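Local structure of mRNA-binding protein PUF3 (Saccharomyces cerevisiae, 3K49) at residues Lys84-Gly89 with Asn95-Gln100; Asn128-Leu133 with Ile158-Ile163. The protein binds the 3'-UTRs of mRNAs for mitochondrial proteins through its Pumilio-repeat domain, and promotes deadenylation and decay of COX17 mRNA. One frame throughout, in Å; residues are numbered along the deposited sequence.

Contact 1 (Lys84-Gly89 with Asn95-Gln100)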
loop_
_atom_site.group_PDB
_atom_site.type_symbol
_atom_site.label_atom_id
_atom_site.label_comp_id
_atom_site.label_asym_id
_atom_site.label_seq_id
_atom_site.Cartn_x
_atom_site.Cartn_y
_atom_site.Cartn_z
ATOM N N LYS A 84 0.757 -8.323 23.041
ATOM C CA LYS A 84 0.752 -7.359 24.144
ATOM C C LYS A 84 1.998 -7.507 24.984
ATOM O O LYS A 84 2.449 -6.556 25.595
ATOM C CB LYS A 84 -0.492 -7.457 25.025
ATOM C CG LYS A 84 -1.759 -6.932 24.393
ATOM C CD LYS A 84 -1.708 -5.443 24.215
ATOM C CE LYS A 84 -2.672 -5.034 23.122
ATOM N NZ LYS A 84 -2.568 -5.963 21.944
ATOM N N PHE A 85 2.576 -8.693 25.013
ATOM C CA PHE A 85 3.830 -8.827 25.734
ATOM C C PHE A 85 5.006 -8.135 25.031
ATOM O O PHE A 85 5.978 -7.748 25.692
ATOM C CB PHE A 85 4.115 -10.286 26.097
ATOM C CG PHE A 85 3.443 -10.711 27.377
ATOM C CD1 PHE A 85 2.329 -11.543 27.357
ATOM C CD2 PHE A 85 3.905 -10.235 28.608
ATOM C CE1 PHE A 85 1.690 -11.913 28.536
ATOM C CE2 PHE A 85 3.280 -10.598 29.793
ATOM C CZ PHE A 85 2.169 -11.443 29.760
ATOM N N PHE A 86 4.928 -7.971 23.704
ATOM C CA PHE A 86 5.949 -7.177 23.008
ATOM C C PHE A 86 5.717 -5.675 23.232
ATOM O O PHE A 86 6.651 -4.893 23.339
ATOM C CB PHE A 86 6.029 -7.509 21.504
ATOM C CG PHE A 86 6.764 -8.794 21.199
ATOM C CD1 PHE A 86 6.077 -9.922 20.744
ATOM C CD2 PHE A 86 8.144 -8.874 21.372
ATOM C CE1 PHE A 86 6.757 -11.101 20.464
ATOM C CE2 PHE A 86 8.836 -10.054 21.102
ATOM C CZ PHE A 86 8.148 -11.165 20.641
ATOM N N GLU A 87 4.457 -5.287 23.308
ATOM C CA GLU A 87 4.076 -3.910 23.547
ATOM C C GLU A 87 4.261 -3.455 25.025
ATOM O O GLU A 87 4.755 -2.352 25.305
ATOM C CB GLU A 87 2.621 -3.736 23.116
ATOM C CG GLU A 87 2.104 -2.314 23.087
ATOM C CD GLU A 87 0.752 -2.212 22.391
ATOM O OE1 GLU A 87 0.233 -1.086 22.242
ATOM O OE2 GLU A 87 0.202 -3.265 21.995
ATOM N N PHE A 88 3.871 -4.302 25.970
ATOM C CA PHE A 88 3.862 -3.903 27.380
ATOM C C PHE A 88 4.831 -4.713 28.211
ATOM O O PHE A 88 4.890 -4.549 29.421
ATOM C CB PHE A 88 2.442 -3.998 27.965
ATOM C CG PHE A 88 1.486 -3.048 27.320
ATOM C CD1 PHE A 88 0.549 -3.493 26.406
ATOM C CD2 PHE A 88 1.571 -1.685 27.580
ATOM C CE1 PHE A 88 -0.310 -2.597 25.777
ATOM C CE2 PHE A 88 0.718 -0.782 26.955
ATOM C CZ PHE A 88 -0.224 -1.243 26.050
ATOM N N GLY A 89 5.595 -5.580 27.554
ATOM C CA GLY A 89 6.488 -6.484 28.250
ATOM C C GLY A 89 7.804 -5.849 28.637
ATOM O O GLY A 89 8.158 -4.776 28.139
ATOM N N ASN A 95 12.952 -10.729 25.282
ATOM C CA ASN A 95 14.085 -11.582 24.922
ATOM C C ASN A 95 13.712 -13.058 24.950
ATOM O O ASN A 95 14.141 -13.844 24.108
ATOM C CB ASN A 95 15.274 -11.352 25.857
ATOM C CG ASN A 95 15.881 -9.969 25.712
ATOM O OD1 ASN A 95 15.583 -9.238 24.759
ATOM N ND2 ASN A 95 16.740 -9.596 26.665
ATOM N N THR A 96 12.897 -13.429 25.921
ATOM C CA THR A 96 12.497 -14.814 26.087
ATOM C C THR A 96 11.637 -15.310 24.933
ATOM O O THR A 96 11.796 -16.439 24.478
ATOM C CB THR A 96 11.747 -15.004 27.419
ATOM O OG1 THR A 96 12.666 -14.831 28.507
ATOM C CG2 THR A 96 11.102 -16.386 27.496
ATOM N N LEU A 97 10.712 -14.469 24.482
ATOM C CA LEU A 97 9.855 -14.799 23.356
ATOM C C LEU A 97 10.675 -14.888 22.072
ATOM O O LEU A 97 10.497 -15.804 21.266
ATOM C CB LEU A 97 8.775 -13.738 23.197
ATOM C CG LEU A 97 7.793 -13.570 24.346
ATOM C CD1 LEU A 97 6.813 -12.425 24.027
ATOM C CD2 LEU A 97 7.067 -14.865 24.615
ATOM N N VAL A 98 11.580 -13.927 21.894
ATOM C CA VAL A 98 12.452 -13.918 20.736
ATOM C C VAL A 98 13.239 -15.222 20.676
ATOM O O VAL A 98 13.344 -15.852 19.624
ATOM C CB VAL A 98 13.410 -12.705 20.746
ATOM C CG1 VAL A 98 14.508 -12.872 19.710
ATOM C CG2 VAL A 98 12.647 -11.424 20.472
ATOM N N ASP A 99 13.778 -15.635 21.814
ATOM C CA ASP A 99 14.555 -16.863 21.869
ATOM C C ASP A 99 13.713 -18.099 21.563
ATOM O O ASP A 99 14.254 -19.142 21.211
ATOM C CB ASP A 99 15.245 -16.995 23.223
ATOM C CG ASP A 99 16.181 -15.829 23.508
ATOM O OD1 ASP A 99 16.446 -15.031 22.576
ATOM O OD2 ASP A 99 16.646 -15.701 24.664
ATOM N N GLN A 100 12.396 -17.981 21.691
ATOM C CA GLN A 100 11.505 -19.049 21.243
ATOM C C GLN A 100 11.172 -18.952 19.748
ATOM O O GLN A 100 10.602 -19.882 19.172
ATOM C CB GLN A 100 10.215 -19.060 22.057
ATOM C CG GLN A 100 10.365 -19.676 23.426
ATOM C CD GLN A 100 9.049 -19.748 24.148
ATOM O OE1 GLN A 100 8.012 -20.013 23.534
ATOM N NE2 GLN A 100 9.071 -19.500 25.456
#
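Leu97 lays its methyl CD1 over one face of the Phe86 ring, 4.0 Å from the ring centroid and only 20° off the ring normal, a CH-pi contact displaced somewhat toward the rim. The ring's far end pushes up to the other helix, where Phe86 CZ meets Leu97 CB at 3.7 Å. At the edge of the same ring, near its plane, Phe86 CE2 touches Val98 CG2 at 4.1 Å. Phe86 is therefore held by Leu97 on a face and by Val98 at the rim. Leu97 CD1 also has a second neighbour, Phe85 CB, 4.0 Å away. Leu97 keeps CG anti to its carbonyl carbon (chi1 -63°), and CD1, anti to CA, points on toward the phenyl ring. Were Phe86 cut back to an alanine, Leu97 CD1 would probably lose the face it rests on, with a gap opening beside Val98. No hydrogen bond crosses the contact; all four touching residues are buried and apolar. This is the helix-turn-helix packing of the second Pumilio repeat, one unit of the all-helical RNA-binding domain. The N-to-C directions of the two short helical segments differ by 141°, closer to antiparallel than parallel, and their axes come within 10.8 Å. Around them, the Phe85 ring turns to helix 55-65, where it meets Phe62 edge-to-face, while helix 114-124 packs Val117 and Ala121 against Phe86.

Contact 2 (Asn128-Leu133 with Ile158-Ile163)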
loop_
_atom_site.group_PDB
_atom_site.type_symbol
_atom_site.label_atom_id
_atom_site.label_comp_id
_atom_site.label_asym_id
_atom_site.label_seq_id
_atom_site.Cartn_x
_atom_site.Cartn_y
_atom_site.Cartn_z
ATOM N N ASN A 128 19.223 -5.425 16.661
ATOM C CA ASN A 128 19.996 -6.641 16.413
ATOM C C ASN A 128 19.145 -7.891 16.381
ATOM O O ASN A 128 19.429 -8.825 15.633
ATOM C CB ASN A 128 21.094 -6.803 17.461
ATOM C CG ASN A 128 22.103 -5.675 17.417
ATOM O OD1 ASN A 128 22.451 -5.176 16.341
ATOM N ND2 ASN A 128 22.572 -5.257 18.589
ATOM N N GLN A 129 18.110 -7.921 17.210
ATOM C CA GLN A 129 17.217 -9.065 17.234
ATOM C C GLN A 129 16.366 -9.099 15.972
ATOM O O GLN A 129 16.020 -10.178 15.497
ATOM C CB GLN A 129 16.333 -9.053 18.484
ATOM C CG GLN A 129 17.035 -9.559 19.715
ATOM C CD GLN A 129 16.315 -9.203 20.996
ATOM O OE1 GLN A 129 15.783 -8.097 21.147
ATOM N NE2 GLN A 129 16.311 -10.137 21.938
ATOM N N ARG A 130 16.032 -7.929 15.429
ATOM C CA ARG A 130 15.272 -7.871 14.184
ATOM C C ARG A 130 15.998 -8.595 13.060
ATOM O O ARG A 130 15.460 -9.519 12.435
ATOM C CB ARG A 130 15.026 -6.431 13.767
ATOM C CG ARG A 130 13.966 -5.736 14.543
ATOM C CD ARG A 130 13.989 -4.263 14.202
ATOM N NE ARG A 130 13.450 -3.495 15.312
ATOM C CZ ARG A 130 13.775 -2.239 15.571
ATOM N NH1 ARG A 130 14.642 -1.609 14.788
ATOM N NH2 ARG A 130 13.246 -1.623 16.622
ATOM N N ILE A 131 17.233 -8.178 12.813
ATOM C CA ILE A 131 18.009 -8.715 11.704
ATOM C C ILE A 131 18.312 -10.199 11.954
ATOM O O ILE A 131 18.266 -11.034 11.043
ATOM C CB ILE A 131 19.292 -7.869 11.436
ATOM C CG1 ILE A 131 20.098 -8.483 10.291
ATOM C CG2 ILE A 131 20.132 -7.735 12.694
ATOM C CD1 ILE A 131 19.294 -8.634 8.994
ATOM N N GLU A 132 18.581 -10.529 13.205
ATOM C CA GLU A 132 18.844 -11.910 13.593
ATOM C C GLU A 132 17.692 -12.832 13.199
ATOM O O GLU A 132 17.915 -13.913 12.652
ATOM C CB GLU A 132 19.083 -11.968 15.100
ATOM C CG GLU A 132 19.681 -13.252 15.628
ATOM C CD GLU A 132 19.795 -13.232 17.152
ATOM O OE1 GLU A 132 19.505 -14.268 17.787
ATOM O OE2 GLU A 132 20.158 -12.176 17.722
ATOM N N LEU A 133 16.463 -12.401 13.478
ATOM C CA LEU A 133 15.263 -13.144 13.077
ATOM C C LEU A 133 15.038 -13.158 11.556
ATOM O O LEU A 133 14.753 -14.200 10.969
ATOM C CB LEU A 133 14.021 -12.569 13.769
ATOM C CG LEU A 133 13.852 -12.900 15.252
ATOM C CD1 LEU A 133 12.561 -12.295 15.762
ATOM C CD2 LEU A 133 13.873 -14.425 15.495
ATOM N N ILE A 158 11.423 -4.645 5.776
ATOM C CA ILE A 158 11.967 -3.494 5.041
ATOM C C ILE A 158 11.738 -2.153 5.768
ATOM O O ILE A 158 12.577 -1.255 5.712
ATOM C CB ILE A 158 11.402 -3.411 3.605
ATOM C CG1 ILE A 158 11.839 -4.630 2.795
ATOM C CG2 ILE A 158 11.849 -2.129 2.929
ATOM C CD1 ILE A 158 10.999 -4.889 1.626
ATOM N N GLU A 159 10.605 -2.033 6.456
ATOM C CA GLU A 159 10.257 -0.815 7.177
ATOM C C GLU A 159 11.056 -0.629 8.464
ATOM O O GLU A 159 11.315 0.508 8.879
ATOM C CB GLU A 159 8.756 -0.800 7.490
ATOM C CG GLU A 159 7.896 -0.614 6.257
ATOM C CD GLU A 159 6.476 -1.066 6.471
ATOM O OE1 GLU A 159 6.066 -1.170 7.650
ATOM O OE2 GLU A 159 5.780 -1.327 5.463
ATOM N N THR A 160 11.446 -1.736 9.090
ATOM C CA THR A 160 12.067 -1.688 10.422
ATOM C C THR A 160 13.587 -1.880 10.417
ATOM O O THR A 160 14.253 -1.595 11.419
ATOM C CB THR A 160 11.444 -2.743 11.388
ATOM O OG1 THR A 160 11.698 -4.069 10.891
ATOM C CG2 THR A 160 9.928 -2.529 11.552
ATOM N N ILE A 161 14.140 -2.377 9.310
ATOM C CA ILE A 161 15.576 -2.662 9.259
ATOM C C ILE A 161 16.234 -1.902 8.119
ATOM O O ILE A 161 15.677 -1.835 7.028
ATOM C CB ILE A 161 15.862 -4.175 9.116
ATOM C CG1 ILE A 161 15.170 -4.960 10.224
ATOM C CG2 ILE A 161 17.362 -4.444 9.138
ATOM C CD1 ILE A 161 15.075 -6.465 9.956
ATOM N N PRO A 162 17.409 -1.294 8.377
ATOM C CA PRO A 162 18.141 -0.550 7.345
ATOM C C PRO A 162 18.530 -1.466 6.200
ATOM O O PRO A 162 19.177 -2.491 6.424
ATOM C CB PRO A 162 19.391 -0.071 8.084
ATOM C CG PRO A 162 18.963 0.010 9.517
ATOM C CD PRO A 162 18.056 -1.170 9.696
ATOM N N ILE A 163 18.134 -1.086 4.988
ATOM C CA ILE A 163 18.303 -1.921 3.797
ATOM C C ILE A 163 19.736 -2.429 3.597
ATOM O O ILE A 163 19.938 -3.518 3.062
ATOM C CB ILE A 163 17.827 -1.171 2.524
ATOM C CG1 ILE A 163 17.737 -2.129 1.328
ATOM C CG2 ILE A 163 18.711 0.071 2.254
ATOM C CD1 ILE A 163 16.600 -3.103 1.430
HETATM O O HOH W 1 16.470 -2.581 12.665
#
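Arg130 and Thr160 meet across a junction between successive Pumilio repeats, a partly buried contact that combines aliphatic packing with a water bridge. Helix 127-134, in the third repeat, faces the end of helix 150-160, in the fourth, where Ile161 is the first residue to leave helical geometry. The apolar half rests on Ile161, whose CD1 lies 3.8 Å from Arg130 CB and also approaches the backbone of helix 127-134, 4.0 Å from Ile131 N. With CG1 anti to its own carbonyl carbon (chi1 -55°) and CD1 extended beyond it, Ile161 reaches the base of the arginine side chain, alongside Arg130 CB. From there Arg130 runs extended from CG to NE, crossing Thr160 obliquely, with Arg130 CD 4.0 Å from Thr160 OG1. The guanidinium then stands near the last carbonyl of the helix. A water lies in its plane at the edge, accepting from Arg130 NH1 at 3.0 Å and donating to Thr160 O at 2.7 Å. The direct approach of Arg130 NH1 to Thr160 O is 3.4 Å, oblique to the guanidinium plane. The Thr160 hydroxyl is engaged within its own helix, hydrogen-bonded to Lys156 O, and Arg130 NE makes a weak hydrogen bond to Leu122 O. A positive group close to the C-terminal end of helix 150-160 is likely to be favourable, since carbonyl oxygens gather there, and the bridging water probably couples the guanidinium to Thr160 O while the arginine's aliphatic stem packs on Ile161.

The two contacts follow one another along the chain, and their centres are 16 Å apart on the same side of the molecule's centre. Contact 1 is packing within one repeat and contact 2 packing between the next two, so they lie in series along the superhelix. They meet directly through helix 91-101 and helix 127-134: Gln129 NE2 probably hydrogen-bonds to Asn95 OD1 at 3.0 Å, and Val98 CG1 packs 4.0 Å from the same Gln129 NE2. Ile125 also lies between them, touched by Phe86 and Val98 of contact 1 and by Arg130 of contact 2. The nearest atoms of each contact lie about 6 Å from the bound RNA, consistent with packing close to the RNA-facing side but not touching the bases.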